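Local atomic coordinates of 5-formaminoimidazole-4-carboxamide-1-(beta)-D-ribofuranosyl 5'-monophosphate synthetase (Methanocaldococcus jannaschii, PDB entry 2R7N), a protein that catalyses the ATP- and formate-dependent, folate-independent formylation of AICAR to FAICAR in purine biosynthesis. Residues C295-C300 / V307-S312; N206-Y211 / D226-S231; V220-M225 / S266-V271. All coordinates share one frame; numbering follows the deposited sequence.

Interaction 1: C295-C300 / V307-S312; sequences CLQSLC and VVFEMS. With ADP (adenosine-5'-diphosphate), chain D.
Cys295 and Ser312 pair through both backbone groups, Cys295 N to Ser312 O 3.0 Å and Ser312 N to Cys295 O 2.9 Å, at one end of an antiparallel hairpin; Leu299 and Val307 do the same at the other. Between them lies a classic beta bulge: the carbonyl O of Gln297 accepts from Phe309 N at 3.0 Å and only weakly from Glu310 N, while Gln297 N donates to Glu310 O. Gln297 O also sits over one face of the Phe309 ring, toward its rim, and ADP N9 lies over the opposite face. Phe309 CG is placed between its backbone N and carbonyl carbon (chi1 68°), which carries the ring back across Gln297, whose CB makes a CH-pi contact. Gln297 and Glu310 run side by side, amide and carboxylate planes 51° apart. Gln297 NE2 gives a weak bond to ADP O3B, 3.3 Å away. Ser312 OG is satisfied by Asp316, and Ser298 OG by the backbone O of Phe207 on the adjoining strand. Gln297 and Glu310 are predicted magnesium ligands, and Glu310 OE1 is 3.3 Å from ADP O1A. Carboxylate and diphosphate oxygens so close would probably repel, consistent with a divalent cation belonging between them.

Interaction 2: N206-Y211 / D226-S231; sequences NFCIHY and DKRYES. With ADP (adenosine-5'-diphosphate), chain D; FAI (5-(formylamino)-1-(5-O-phosphono-beta-D-ribofuranosyl)-1H-imidazole-4-carboxamide), chain E.
Cys208 and Asp226 form an antiparallel hydrogen-bonded pair in the hairpin of strands 205-214 and 219-230, within the central sheet of the ATP-grasp fold: Cys208 N reaches Asp226 O at 2.8 Å and Asp226 N returns to Cys208 O at 3.0 Å. Beyond Asp226 the strands splay, their axes at 121°, and a side chain takes over the pairing. A chi1 of -178° turns the Asn206 amide away from its own N and sends OD1 across to accept Arg228 N at 2.8 Å, the donor nearly in line with the C=O. Asp226 divides its carboxylate: OD1 receives His210 NE2 on the anti side, near the plane of the imidazole, and OD2 uses its syn lone pair for a salt bridge to Arg228 NH1 at 3.2 Å. Asp316 binds Arg228 NH2, so two carboxylates fix the guanidinium group. Further out, Glu230 OE1 accepts ADP O2' and pairs with Arg238 of a neighbouring subunit; the approach of O3' to Glu230 OE2 is too short to be taken literally. Cys208 SG lies over one face of the Arg228 guanidinium, 3.5 Å from Arg228 NE, and N2 of the product FAICAR over the opposite face, 3.1 Å from Arg228 NH1, both toward its rim.

Interaction 3: V220-M225 / S266-V271; sequences VELLGM and SLLPQV. With FAI (5-(formylamino)-1-(5-O-phosphono-beta-D-ribofuranosyl)-1H-imidazole-4-carboxamide), chain B.
Leu222 swings CG opposite its backbone N (chi1 178°), carrying CD2 off the strand to Leu268, while Leu268 keeps CG beside its own backbone N and extends beyond it. The two CD2 methyls meet at 3.5 Å, and the side chains cross at about a right angle. Met225 reaches further. Extended beyond CG, with chi3 at -180°, its chain is fully stretched, which delivers CE to Val271, tip to tip with CG1 at 4.2 Å. The same CE also lies 4.2 Å from Leu268 CD2, and Leu222 CD2 is 4.3 Å from Val271 CG1, so each strand residue touches both helix residues. All four contacts are apolar, between methyl groups, and the surface buried between the segments is modest, 133 Å² in all. The backbones stay apart: the nearest CA atoms, of Leu222 and Val271, are 8.5 Å from each other.

This is helix-on-sheet packing in the ATP-grasp domain, where the first turn of helix 268-285 lies against strand 219-230. Leu268 and Val271 are three positions apart and so present neighbouring points of one helix face. Between Leu222 and Met225 the strand carries a classic beta bulge, Leu223 and Gly224 both facing His210. Ile263 of the adjoining strand packs on Met225, Leu268 and Val271, and Tyr328 of helix 327-333 meets Leu222 and Met225. Phe58 of a neighbouring subunit touches Leu222, and Leu30 of that subunit touches Leu268. Just before the helix, Ser266 OG donates to phosphate oxygen OP2 of a FAICAR molecule at 2.5 Å.

In the fold
Interactions 1 and 2 pair strands of one five-stranded antiparallel sheet (253-263, 219-230, 205-214, 292-300, 306-312); interaction 3 lays helix 268-285 against it. Interactions 1 and 2, with centres about 9 Å apart, are joined through strands 205-214 and 292-300, Ile209 N lying 2.9 Å from Leu296 O; both reach the same ADP, the first along its base, ribose and diphosphate, the second at the ribose hydroxyls. Interaction 3 shares strand 219-230 with interaction 2, centres about 14 Å apart, and Tyr211 OH meets Val271 O at 2.5 Å. It lies away from the nucleotide, the Met225 side chain about 14 Å from ADP. FAICAR is bound between subunits: Ser266 holds the phosphate of one whose Asn258 contact comes from another subunit.

Interaction 1: C295-C300 / V307-S312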
loop_
_atom_site.group_PDB
_atom_site.type_symbol
_atom_site.label_atom_id
_atom_site.label_comp_id
_atom_site.label_asym_id
_atom_site.label_seq_id
_atom_site.Cartn_x
_atom_site.Cartn_y
_atom_site.Cartn_z
ATOM N N CYS A 295 1.958 -25.846 -14.736
ATOM C CA CYS A 295 1.020 -26.381 -13.757
ATOM C C CYS A 295 1.076 -27.896 -13.683
ATOM O O CYS A 295 1.090 -28.572 -14.716
ATOM C CB CYS A 295 -0.396 -25.936 -14.116
ATOM S SG CYS A 295 -1.668 -26.525 -13.012
ATOM N N LEU A 296 1.144 -28.425 -12.466
ATOM C CA LEU A 296 0.880 -29.845 -12.224
ATOM C C LEU A 296 -0.543 -29.981 -11.695
ATOM O O LEU A 296 -0.843 -29.533 -10.588
ATOM C CB LEU A 296 1.879 -30.443 -11.224
ATOM C CG LEU A 296 3.335 -30.438 -11.697
ATOM C CD1 LEU A 296 4.246 -31.123 -10.697
ATOM C CD2 LEU A 296 3.462 -31.079 -13.067
ATOM N N GLN A 297 -1.421 -30.572 -12.500
ATOM C CA GLN A 297 -2.798 -30.828 -12.085
ATOM C C GLN A 297 -2.868 -32.190 -11.415
ATOM O O GLN A 297 -2.903 -33.217 -12.075
ATOM C CB GLN A 297 -3.718 -30.785 -13.292
ATOM C CG GLN A 297 -3.619 -29.487 -14.047
ATOM C CD GLN A 297 -4.200 -29.578 -15.429
ATOM O OE1 GLN A 297 -3.517 -29.291 -16.413
ATOM N NE2 GLN A 297 -5.471 -29.981 -15.521
ATOM N N SER A 298 -2.873 -32.194 -10.092
ATOM C CA SER A 298 -2.698 -33.422 -9.349
ATOM C C SER A 298 -3.907 -33.807 -8.501
ATOM O O SER A 298 -4.887 -33.065 -8.400
ATOM C CB SER A 298 -1.468 -33.301 -8.464
ATOM O OG SER A 298 -1.668 -32.298 -7.478
ATOM N N LEU A 299 -3.827 -34.992 -7.903
ATOM C CA LEU A 299 -4.836 -35.458 -6.974
ATOM C C LEU A 299 -4.114 -36.038 -5.788
ATOM O O LEU A 299 -3.148 -36.787 -5.935
ATOM C CB LEU A 299 -5.747 -36.504 -7.616
ATOM C CG LEU A 299 -6.825 -35.931 -8.550
ATOM C CD1 LEU A 299 -7.309 -36.948 -9.578
ATOM C CD2 LEU A 299 -7.988 -35.369 -7.746
ATOM N N CYS A 300 -4.548 -35.648 -4.601
ATOM C CA CYS A 300 -3.884 -36.111 -3.413
ATOM C C CYS A 300 -4.633 -37.340 -2.915
ATOM O O CYS A 300 -5.767 -37.245 -2.443
ATOM C CB CYS A 300 -3.834 -34.998 -2.357
ATOM S SG CYS A 300 -2.834 -35.413 -0.909
ATOM N N VAL A 307 -0.703 -37.264 -7.200
ATOM C CA VAL A 307 -0.631 -37.976 -8.451
ATOM C C VAL A 307 -1.035 -37.029 -9.565
ATOM O O VAL A 307 -2.136 -36.487 -9.566
ATOM C CB VAL A 307 -1.576 -39.215 -8.443
ATOM C CG1 VAL A 307 -1.539 -39.927 -9.799
ATOM C CG2 VAL A 307 -1.201 -40.172 -7.308
ATOM N N VAL A 308 -0.147 -36.841 -10.525
ATOM C CA VAL A 308 -0.368 -35.870 -11.585
ATOM C C VAL A 308 -1.108 -36.509 -12.755
ATOM O O VAL A 308 -0.586 -37.404 -13.422
ATOM C CB VAL A 308 0.979 -35.312 -12.084
ATOM C CG1 VAL A 308 0.766 -34.220 -13.115
ATOM C CG2 VAL A 308 1.809 -34.824 -10.906
ATOM N N PHE A 309 -2.320 -36.040 -13.008
ATOM C CA PHE A 309 -3.143 -36.611 -14.052
ATOM C C PHE A 309 -3.114 -35.732 -15.292
ATOM O O PHE A 309 -3.645 -36.096 -16.339
ATOM C CB PHE A 309 -4.580 -36.777 -13.557
ATOM C CG PHE A 309 -5.304 -35.472 -13.333
ATOM C CD1 PHE A 309 -5.824 -34.761 -14.403
ATOM C CD2 PHE A 309 -5.488 -34.978 -12.053
ATOM C CE1 PHE A 309 -6.493 -33.571 -14.207
ATOM C CE2 PHE A 309 -6.153 -33.781 -11.850
ATOM C CZ PHE A 309 -6.654 -33.075 -12.927
ATOM N N GLU A 310 -2.504 -34.563 -15.163
ATOM C CA GLU A 310 -2.393 -33.631 -16.279
ATOM C C GLU A 310 -1.349 -32.570 -15.948
ATOM O O GLU A 310 -0.990 -32.376 -14.782
ATOM C CB GLU A 310 -3.749 -32.986 -16.572
ATOM C CG GLU A 310 -3.810 -32.155 -17.845
ATOM C CD GLU A 310 -3.660 -32.984 -19.110
ATOM O OE1 GLU A 310 -4.209 -34.108 -19.164
ATOM O OE2 GLU A 310 -2.997 -32.506 -20.057
ATOM N N MET A 311 -0.847 -31.901 -16.976
ATOM C CA MET A 311 0.087 -30.807 -16.776
ATOM C C MET A 311 -0.015 -29.775 -17.884
ATOM O O MET A 311 -0.364 -30.095 -19.019
ATOM C CB MET A 311 1.518 -31.319 -16.696
ATOM C CG MET A 311 2.124 -31.619 -18.041
ATOM S SD MET A 311 3.907 -31.397 -18.049
ATOM C CE MET A 311 4.038 -29.721 -18.656
ATOM N N SER A 312 0.295 -28.530 -17.540
ATOM C CA SER A 312 0.379 -27.458 -18.519
ATOM C C SER A 312 1.816 -26.966 -18.532
ATOM O O SER A 312 2.473 -26.940 -17.489
ATOM C CB SER A 312 -0.570 -26.317 -18.159
ATOM O OG SER A 312 -1.853 -26.810 -17.793
HETATM P PB ADP D . -7.720 -31.322 -18.615
HETATM O O1B ADP D . -6.346 -31.451 -19.239
HETATM O O2B ADP D . -8.865 -31.605 -19.570
HETATM O O3B ADP D . -7.898 -30.063 -17.783
HETATM P PA ADP D . -8.284 -33.990 -17.907
HETATM O O1A ADP D . -7.119 -34.939 -17.753
HETATM O O2A ADP D . -9.082 -33.874 -19.178
HETATM O O3A ADP D . -7.764 -32.516 -17.518
HETATM O "O5'" ADP D . -9.357 -34.356 -16.779
HETATM C "C5'" ADP D . -10.604 -33.686 -16.793
HETATM C "C4'" ADP D . -11.115 -33.738 -15.366
HETATM O "O4'" ADP D . -11.474 -35.086 -15.042
HETATM C "C3'" ADP D . -10.030 -33.334 -14.375
HETATM O "O3'" ADP D . -10.092 -31.942 -14.061
HETATM C "C2'" ADP D . -10.298 -34.210 -13.167
HETATM O "O2'" ADP D . -11.195 -33.565 -12.264
HETATM C "C1'" ADP D . -10.966 -35.447 -13.762
HETATM N N9 ADP D . -9.895 -36.436 -13.911
HETATM C C8 ADP D . -8.960 -36.467 -14.879
HETATM N N7 ADP D . -8.100 -37.504 -14.682
HETATM C C5 ADP D . -8.489 -38.148 -13.560
HETATM C C6 ADP D . -8.036 -39.328 -12.794
HETATM N N6 ADP D . -6.954 -40.052 -13.174
HETATM N N1 ADP D . -8.720 -39.646 -11.680
HETATM C C2 ADP D . -9.793 -38.937 -11.274
HETATM N N3 ADP D . -10.270 -37.862 -11.923
HETATM C C4 ADP D . -9.663 -37.427 -13.051
#

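Interaction 2: N206-Y211 / D226-S231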
loop_
_atom_site.group_PDB
_atom_site.type_symbol
_atom_site.label_atom_id
_atom_site.label_comp_id
_atom_site.label_asym_id
_atom_site.label_seq_id
_atom_site.Cartn_x
_atom_site.Cartn_y
_atom_site.Cartn_z
ATOM N N ASN A 206 -8.177 -32.621 -5.346
ATOM C CA ASN A 206 -7.589 -31.883 -6.455
ATOM C C ASN A 206 -6.802 -30.645 -6.043
ATOM O O ASN A 206 -7.341 -29.710 -5.434
ATOM C CB ASN A 206 -8.702 -31.429 -7.397
ATOM C CG ASN A 206 -8.177 -30.688 -8.614
ATOM O OD1 ASN A 206 -8.870 -29.830 -9.171
ATOM N ND2 ASN A 206 -6.964 -31.035 -9.055
ATOM N N PHE A 207 -5.522 -30.651 -6.392
ATOM C CA PHE A 207 -4.687 -29.473 -6.300
ATOM C C PHE A 207 -4.045 -29.227 -7.666
ATOM O O PHE A 207 -3.152 -29.962 -8.067
ATOM C CB PHE A 207 -3.596 -29.689 -5.266
ATOM C CG PHE A 207 -4.109 -29.848 -3.860
ATOM C CD1 PHE A 207 -4.308 -28.738 -3.051
ATOM C CD2 PHE A 207 -4.363 -31.109 -3.335
ATOM C CE1 PHE A 207 -4.761 -28.877 -1.746
ATOM C CE2 PHE A 207 -4.824 -31.253 -2.028
ATOM C CZ PHE A 207 -5.026 -30.137 -1.235
ATOM N N CYS A 208 -4.529 -28.222 -8.395
ATOM C CA CYS A 208 -3.821 -27.743 -9.572
ATOM C C CYS A 208 -2.785 -26.718 -9.095
ATOM O O CYS A 208 -3.123 -25.627 -8.645
ATOM C CB CYS A 208 -4.786 -27.157 -10.592
ATOM S SG CYS A 208 -6.177 -28.275 -10.987
ATOM N N ILE A 209 -1.520 -27.111 -9.170
ATOM C CA ILE A 209 -0.422 -26.394 -8.532
ATOM C C ILE A 209 0.349 -25.580 -9.534
ATOM O O ILE A 209 0.972 -26.127 -10.451
ATOM C CB ILE A 209 0.574 -27.370 -7.912
ATOM C CG1 ILE A 209 -0.138 -28.263 -6.886
ATOM C CG2 ILE A 209 1.712 -26.605 -7.290
ATOM C CD1 ILE A 209 0.677 -29.452 -6.440
ATOM N N HIS A 210 0.328 -24.269 -9.353
ATOM C CA HIS A 210 0.941 -23.381 -10.329
ATOM C C HIS A 210 2.363 -22.998 -9.922
ATOM O O HIS A 210 2.583 -22.403 -8.869
ATOM C CB HIS A 210 0.046 -22.170 -10.551
ATOM C CG HIS A 210 -1.390 -22.534 -10.774
ATOM N ND1 HIS A 210 -1.891 -22.861 -12.016
ATOM C CD2 HIS A 210 -2.425 -22.648 -9.909
ATOM C CE1 HIS A 210 -3.175 -23.148 -11.909
ATOM N NE2 HIS A 210 -3.524 -23.030 -10.640
ATOM N N TYR A 211 3.327 -23.389 -10.748
ATOM C CA TYR A 211 4.723 -23.072 -10.488
ATOM C C TYR A 211 5.221 -22.045 -11.484
ATOM O O TYR A 211 4.620 -21.817 -12.531
ATOM C CB TYR A 211 5.637 -24.294 -10.624
ATOM C CG TYR A 211 5.287 -25.515 -9.820
ATOM C CD1 TYR A 211 5.993 -25.834 -8.676
ATOM C CD2 TYR A 211 4.278 -26.388 -10.239
ATOM C CE1 TYR A 211 5.693 -26.979 -7.950
ATOM C CE2 TYR A 211 3.967 -27.537 -9.516
ATOM C CZ TYR A 211 4.678 -27.824 -8.376
ATOM O OH TYR A 211 4.385 -28.960 -7.659
ATOM N N ASP A 226 -5.362 -24.083 -7.275
ATOM C CA ASP A 226 -6.802 -24.078 -7.378
ATOM C C ASP A 226 -7.295 -25.512 -7.540
ATOM O O ASP A 226 -6.553 -26.411 -7.943
ATOM C CB ASP A 226 -7.235 -23.267 -8.599
ATOM C CG ASP A 226 -6.960 -24.004 -9.914
ATOM O OD1 ASP A 226 -5.767 -24.147 -10.261
ATOM O OD2 ASP A 226 -7.929 -24.432 -10.598
ATOM N N LYS A 227 -8.565 -25.723 -7.243
ATOM C CA LYS A 227 -9.198 -26.948 -7.653
ATOM C C LYS A 227 -10.216 -26.605 -8.723
ATOM O O LYS A 227 -10.879 -25.568 -8.651
ATOM C CB LYS A 227 -9.839 -27.672 -6.475
ATOM C CG LYS A 227 -11.027 -26.980 -5.896
ATOM C CD LYS A 227 -11.802 -27.903 -4.960
ATOM C CE LYS A 227 -13.159 -27.298 -4.694
ATOM N NZ LYS A 227 -14.082 -28.219 -4.041
ATOM N N ARG A 228 -10.298 -27.469 -9.727
ATOM C CA ARG A 228 -11.229 -27.314 -10.827
ATOM C C ARG A 228 -12.666 -27.347 -10.363
ATOM O O ARG A 228 -13.037 -28.068 -9.428
ATOM C CB ARG A 228 -11.053 -28.442 -11.844
ATOM C CG ARG A 228 -9.635 -28.639 -12.289
ATOM C CD ARG A 228 -9.159 -27.374 -12.898
ATOM N NE ARG A 228 -8.116 -27.592 -13.881
ATOM C CZ ARG A 228 -7.174 -26.699 -14.151
ATOM N NH1 ARG A 228 -7.160 -25.552 -13.485
ATOM N NH2 ARG A 228 -6.248 -26.961 -15.072
ATOM N N TYR A 229 -13.473 -26.581 -11.076
ATOM C CA TYR A 229 -14.893 -26.541 -10.885
ATOM C C TYR A 229 -15.463 -26.929 -12.243
ATOM O O TYR A 229 -15.418 -26.145 -13.207
ATOM C CB TYR A 229 -15.284 -25.128 -10.512
ATOM C CG TYR A 229 -16.624 -25.001 -9.873
ATOM C CD1 TYR A 229 -17.077 -25.955 -8.985
ATOM C CD2 TYR A 229 -17.422 -23.895 -10.118
ATOM C CE1 TYR A 229 -18.302 -25.826 -8.374
ATOM C CE2 TYR A 229 -18.644 -23.756 -9.509
ATOM C CZ TYR A 229 -19.079 -24.732 -8.644
ATOM O OH TYR A 229 -20.307 -24.615 -8.044
ATOM N N GLU A 230 -15.969 -28.156 -12.324
ATOM C CA GLU A 230 -16.331 -28.764 -13.608
ATOM C C GLU A 230 -17.817 -29.090 -13.719
ATOM O O GLU A 230 -18.474 -29.394 -12.734
ATOM C CB GLU A 230 -15.460 -29.992 -13.855
ATOM C CG GLU A 230 -14.072 -29.625 -14.346
ATOM C CD GLU A 230 -13.020 -30.685 -14.073
ATOM O OE1 GLU A 230 -13.314 -31.680 -13.367
ATOM O OE2 GLU A 230 -11.880 -30.504 -14.562
ATOM N N SER A 231 -18.344 -28.970 -14.928
ATOM C CA SER A 231 -19.740 -29.236 -15.206
ATOM C C SER A 231 -19.806 -30.345 -16.268
ATOM O O SER A 231 -19.068 -30.301 -17.254
ATOM C CB SER A 231 -20.398 -27.965 -15.728
ATOM O OG SER A 231 -21.807 -28.022 -15.629
HETATM P PB ADP D . -7.720 -31.322 -18.615
HETATM O O1B ADP D . -6.346 -31.451 -19.239
HETATM O O2B ADP D . -8.865 -31.605 -19.570
HETATM O O3B ADP D . -7.898 -30.063 -17.783
HETATM P PA ADP D . -8.284 -33.990 -17.907
HETATM O O1A ADP D . -7.119 -34.939 -17.753
HETATM O O2A ADP D . -9.082 -33.874 -19.178
HETATM O O3A ADP D . -7.764 -32.516 -17.518
HETATM O "O5'" ADP D . -9.357 -34.356 -16.779
HETATM C "C5'" ADP D . -10.604 -33.686 -16.793
HETATM C "C4'" ADP D . -11.115 -33.738 -15.366
HETATM O "O4'" ADP D . -11.474 -35.086 -15.042
HETATM C "C3'" ADP D . -10.030 -33.334 -14.375
HETATM O "O3'" ADP D . -10.092 -31.942 -14.061
HETATM C "C2'" ADP D . -10.298 -34.210 -13.167
HETATM O "O2'" ADP D . -11.195 -33.565 -12.264
HETATM C "C1'" ADP D . -10.966 -35.447 -13.762
HETATM N N9 ADP D . -9.895 -36.436 -13.911
HETATM C C8 ADP D . -8.960 -36.467 -14.879
HETATM N N7 ADP D . -8.100 -37.504 -14.682
HETATM C C5 ADP D . -8.489 -38.148 -13.560
HETATM C C6 ADP D . -8.036 -39.328 -12.794
HETATM N N6 ADP D . -6.954 -40.052 -13.174
HETATM N N1 ADP D . -8.720 -39.646 -11.680
HETATM C C2 ADP D . -9.793 -38.937 -11.274
HETATM N N3 ADP D . -10.270 -37.862 -11.923
HETATM C C4 ADP D . -9.663 -37.427 -13.051
HETATM O OP2 FAI E . -11.611 -20.816 -22.515
HETATM P P FAI E . -10.903 -21.731 -23.652
HETATM O OP1 FAI E . -10.507 -20.707 -24.829
HETATM O OP3 FAI E . -11.800 -22.795 -24.172
HETATM O O3 FAI E . -9.561 -22.306 -23.023
HETATM C C4 FAI E . -8.701 -23.073 -23.872
HETATM C C FAI E . -8.072 -24.233 -23.090
HETATM O O FAI E . -7.896 -23.709 -21.776
HETATM C C3 FAI E . -9.001 -25.458 -22.959
HETATM O "O3'" FAI E . -8.347 -26.578 -23.572
HETATM C C2 FAI E . -9.137 -25.694 -21.452
HETATM O "O2'" FAI E . -8.759 -27.039 -21.122
HETATM C C1 FAI E . -8.110 -24.754 -20.832
HETATM N N FAI E . -8.711 -24.004 -19.719
HETATM C C5 FAI E . -9.525 -22.953 -19.871
HETATM N N1 FAI E . -9.880 -22.490 -18.671
HETATM C C3A FAI E . -9.289 -23.251 -17.758
HETATM C C6 FAI E . -9.475 -23.019 -16.268
HETATM O O5 FAI E . -10.102 -22.021 -15.906
HETATM N N2 FAI E . -8.947 -23.933 -15.441
HETATM C C7A FAI E . -8.547 -24.215 -18.413
HETATM N N3 FAI E . -7.779 -25.162 -17.860
HETATM C C8 FAI E . -6.435 -25.155 -18.024
HETATM O O6 FAI E . -5.751 -24.339 -18.670
HETATM O O HOH W 1 -11.887 -30.864 -8.184
#

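Interaction 3: V220-M225 / S266-V271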
loop_
_atom_site.group_PDB
_atom_site.type_symbol
_atom_site.label_atom_id
_atom_site.label_comp_id
_atom_site.label_asym_id
_atom_site.label_seq_id
_atom_site.Cartn_x
_atom_site.Cartn_y
_atom_site.Cartn_z
ATOM N N VAL A 220 12.504 -22.786 -9.067
ATOM C CA VAL A 220 11.089 -23.105 -9.177
ATOM C C VAL A 220 10.349 -22.426 -8.041
ATOM O O VAL A 220 10.652 -22.646 -6.870
ATOM C CB VAL A 220 10.823 -24.626 -9.114
ATOM C CG1 VAL A 220 9.322 -24.907 -9.209
ATOM C CG2 VAL A 220 11.554 -25.347 -10.222
ATOM N N GLU A 221 9.381 -21.590 -8.383
ATOM C CA GLU A 221 8.604 -20.900 -7.357
ATOM C C GLU A 221 7.190 -21.460 -7.315
ATOM O O GLU A 221 6.635 -21.845 -8.344
ATOM C CB GLU A 221 8.565 -19.383 -7.626
ATOM C CG GLU A 221 9.941 -18.721 -7.689
ATOM C CD GLU A 221 9.948 -17.445 -8.512
ATOM O OE1 GLU A 221 8.862 -16.925 -8.854
ATOM O OE2 GLU A 221 11.048 -16.957 -8.820
ATOM N N LEU A 222 6.608 -21.495 -6.126
ATOM C CA LEU A 222 5.208 -21.833 -5.984
ATOM C C LEU A 222 4.375 -20.566 -5.941
ATOM O O LEU A 222 4.525 -19.748 -5.035
ATOM C CB LEU A 222 4.977 -22.644 -4.708
ATOM C CG LEU A 222 3.534 -23.053 -4.388
ATOM C CD1 LEU A 222 2.886 -23.768 -5.554
ATOM C CD2 LEU A 222 3.560 -23.929 -3.166
ATOM N N LEU A 223 3.482 -20.422 -6.910
ATOM C CA LEU A 223 2.662 -19.221 -7.016
ATOM C C LEU A 223 1.269 -19.416 -6.449
ATOM O O LEU A 223 0.768 -18.574 -5.707
ATOM C CB LEU A 223 2.610 -18.719 -8.467
ATOM C CG LEU A 223 3.726 -17.733 -8.860
ATOM C CD1 LEU A 223 3.590 -16.451 -8.083
ATOM C CD2 LEU A 223 5.110 -18.297 -8.634
ATOM N N GLY A 224 0.635 -20.528 -6.779
ATOM C CA GLY A 224 -0.678 -20.799 -6.213
ATOM C C GLY A 224 -1.279 -22.153 -6.536
ATOM O O GLY A 224 -0.630 -23.021 -7.131
ATOM N N MET A 225 -2.543 -22.314 -6.155
ATOM C CA MET A 225 -3.237 -23.582 -6.275
ATOM C C MET A 225 -4.724 -23.332 -6.389
ATOM O O MET A 225 -5.283 -22.490 -5.677
ATOM C CB MET A 225 -2.996 -24.452 -5.035
ATOM C CG MET A 225 -1.551 -24.811 -4.769
ATOM S SD MET A 225 -1.492 -25.980 -3.412
ATOM C CE MET A 225 0.291 -26.224 -3.301
ATOM N N SER A 266 2.979 -29.413 5.263
ATOM C CA SER A 266 3.926 -30.523 5.222
ATOM C C SER A 266 4.027 -31.231 3.866
ATOM O O SER A 266 4.860 -32.126 3.690
ATOM C CB SER A 266 3.593 -31.541 6.308
ATOM O OG SER A 266 2.257 -31.999 6.181
ATOM N N LEU A 267 3.200 -30.831 2.902
ATOM C CA LEU A 267 3.243 -31.446 1.574
ATOM C C LEU A 267 3.928 -30.540 0.570
ATOM O O LEU A 267 4.059 -30.881 -0.612
ATOM C CB LEU A 267 1.836 -31.809 1.084
ATOM C CG LEU A 267 1.024 -32.742 1.987
ATOM C CD1 LEU A 267 -0.369 -33.037 1.415
ATOM C CD2 LEU A 267 1.794 -34.022 2.241
ATOM N N LEU A 268 4.368 -29.379 1.040
ATOM C CA LEU A 268 5.079 -28.447 0.170
ATOM C C LEU A 268 6.447 -28.973 -0.268
ATOM O O LEU A 268 6.882 -28.728 -1.404
ATOM C CB LEU A 268 5.213 -27.093 0.853
ATOM C CG LEU A 268 3.842 -26.444 1.004
ATOM C CD1 LEU A 268 3.947 -25.211 1.912
ATOM C CD2 LEU A 268 3.349 -26.095 -0.384
ATOM N N PRO A 269 7.150 -29.665 0.641
ATOM C CA PRO A 269 8.385 -30.316 0.234
ATOM C C PRO A 269 8.138 -31.257 -0.944
ATOM O O PRO A 269 8.934 -31.299 -1.894
ATOM C CB PRO A 269 8.807 -31.090 1.486
ATOM C CG PRO A 269 8.182 -30.349 2.630
ATOM C CD PRO A 269 6.889 -29.792 2.086
ATOM N N GLN A 270 7.027 -31.985 -0.902
ATOM C CA GLN A 270 6.670 -32.859 -2.015
ATOM C C GLN A 270 6.344 -32.007 -3.230
ATOM O O GLN A 270 6.835 -32.254 -4.326
ATOM C CB GLN A 270 5.476 -33.748 -1.652
ATOM C CG GLN A 270 5.190 -34.845 -2.669
ATOM C CD GLN A 270 3.874 -35.566 -2.414
ATOM O OE1 GLN A 270 3.309 -36.184 -3.319
ATOM N NE2 GLN A 270 3.381 -35.488 -1.182
ATOM N N VAL A 271 5.518 -30.990 -3.011
ATOM C CA VAL A 271 5.077 -30.093 -4.076
ATOM C C VAL A 271 6.240 -29.444 -4.813
ATOM O O VAL A 271 6.225 -29.340 -6.040
ATOM C CB VAL A 271 4.160 -28.984 -3.518
ATOM C CG1 VAL A 271 3.885 -27.938 -4.585
ATOM C CG2 VAL A 271 2.864 -29.588 -3.006
HETATM O OP2 FAI B . 1.285 -31.649 8.471
HETATM P P FAI B . 1.306 -32.416 9.900
HETATM O OP1 FAI B . 2.803 -32.225 10.458
HETATM O OP3 FAI B . 0.980 -33.861 9.780
HETATM O O3 FAI B . 0.312 -31.636 10.866
HETATM C C4 FAI B . 0.231 -32.068 12.228
HETATM C C FAI B . -1.212 -31.967 12.736
HETATM O O FAI B . -1.737 -30.824 12.064
HETATM C C3 FAI B . -2.092 -33.166 12.325
HETATM O "O3'" FAI B . -2.568 -33.797 13.521
HETATM C C2 FAI B . -3.266 -32.552 11.557
HETATM O "O2'" FAI B . -4.512 -32.957 12.143
HETATM C C1 FAI B . -3.113 -31.051 11.774
HETATM N N FAI B . -3.250 -30.334 10.498
HETATM C C5 FAI B . -2.290 -30.259 9.569
HETATM N N1 FAI B . -2.722 -29.523 8.542
HETATM C C3A FAI B . -3.959 -29.132 8.824
HETATM C C6 FAI B . -4.774 -28.277 7.869
HETATM O O5 FAI B . -4.222 -27.841 6.857
HETATM N N2 FAI B . -6.058 -28.061 8.194
HETATM C C7A FAI B . -4.303 -29.642 10.061
HETATM N N3 FAI B . -5.452 -29.461 10.723
HETATM C C8 FAI B . -5.485 -28.769 11.888
HETATM O O6 FAI B . -4.529 -28.242 12.488
#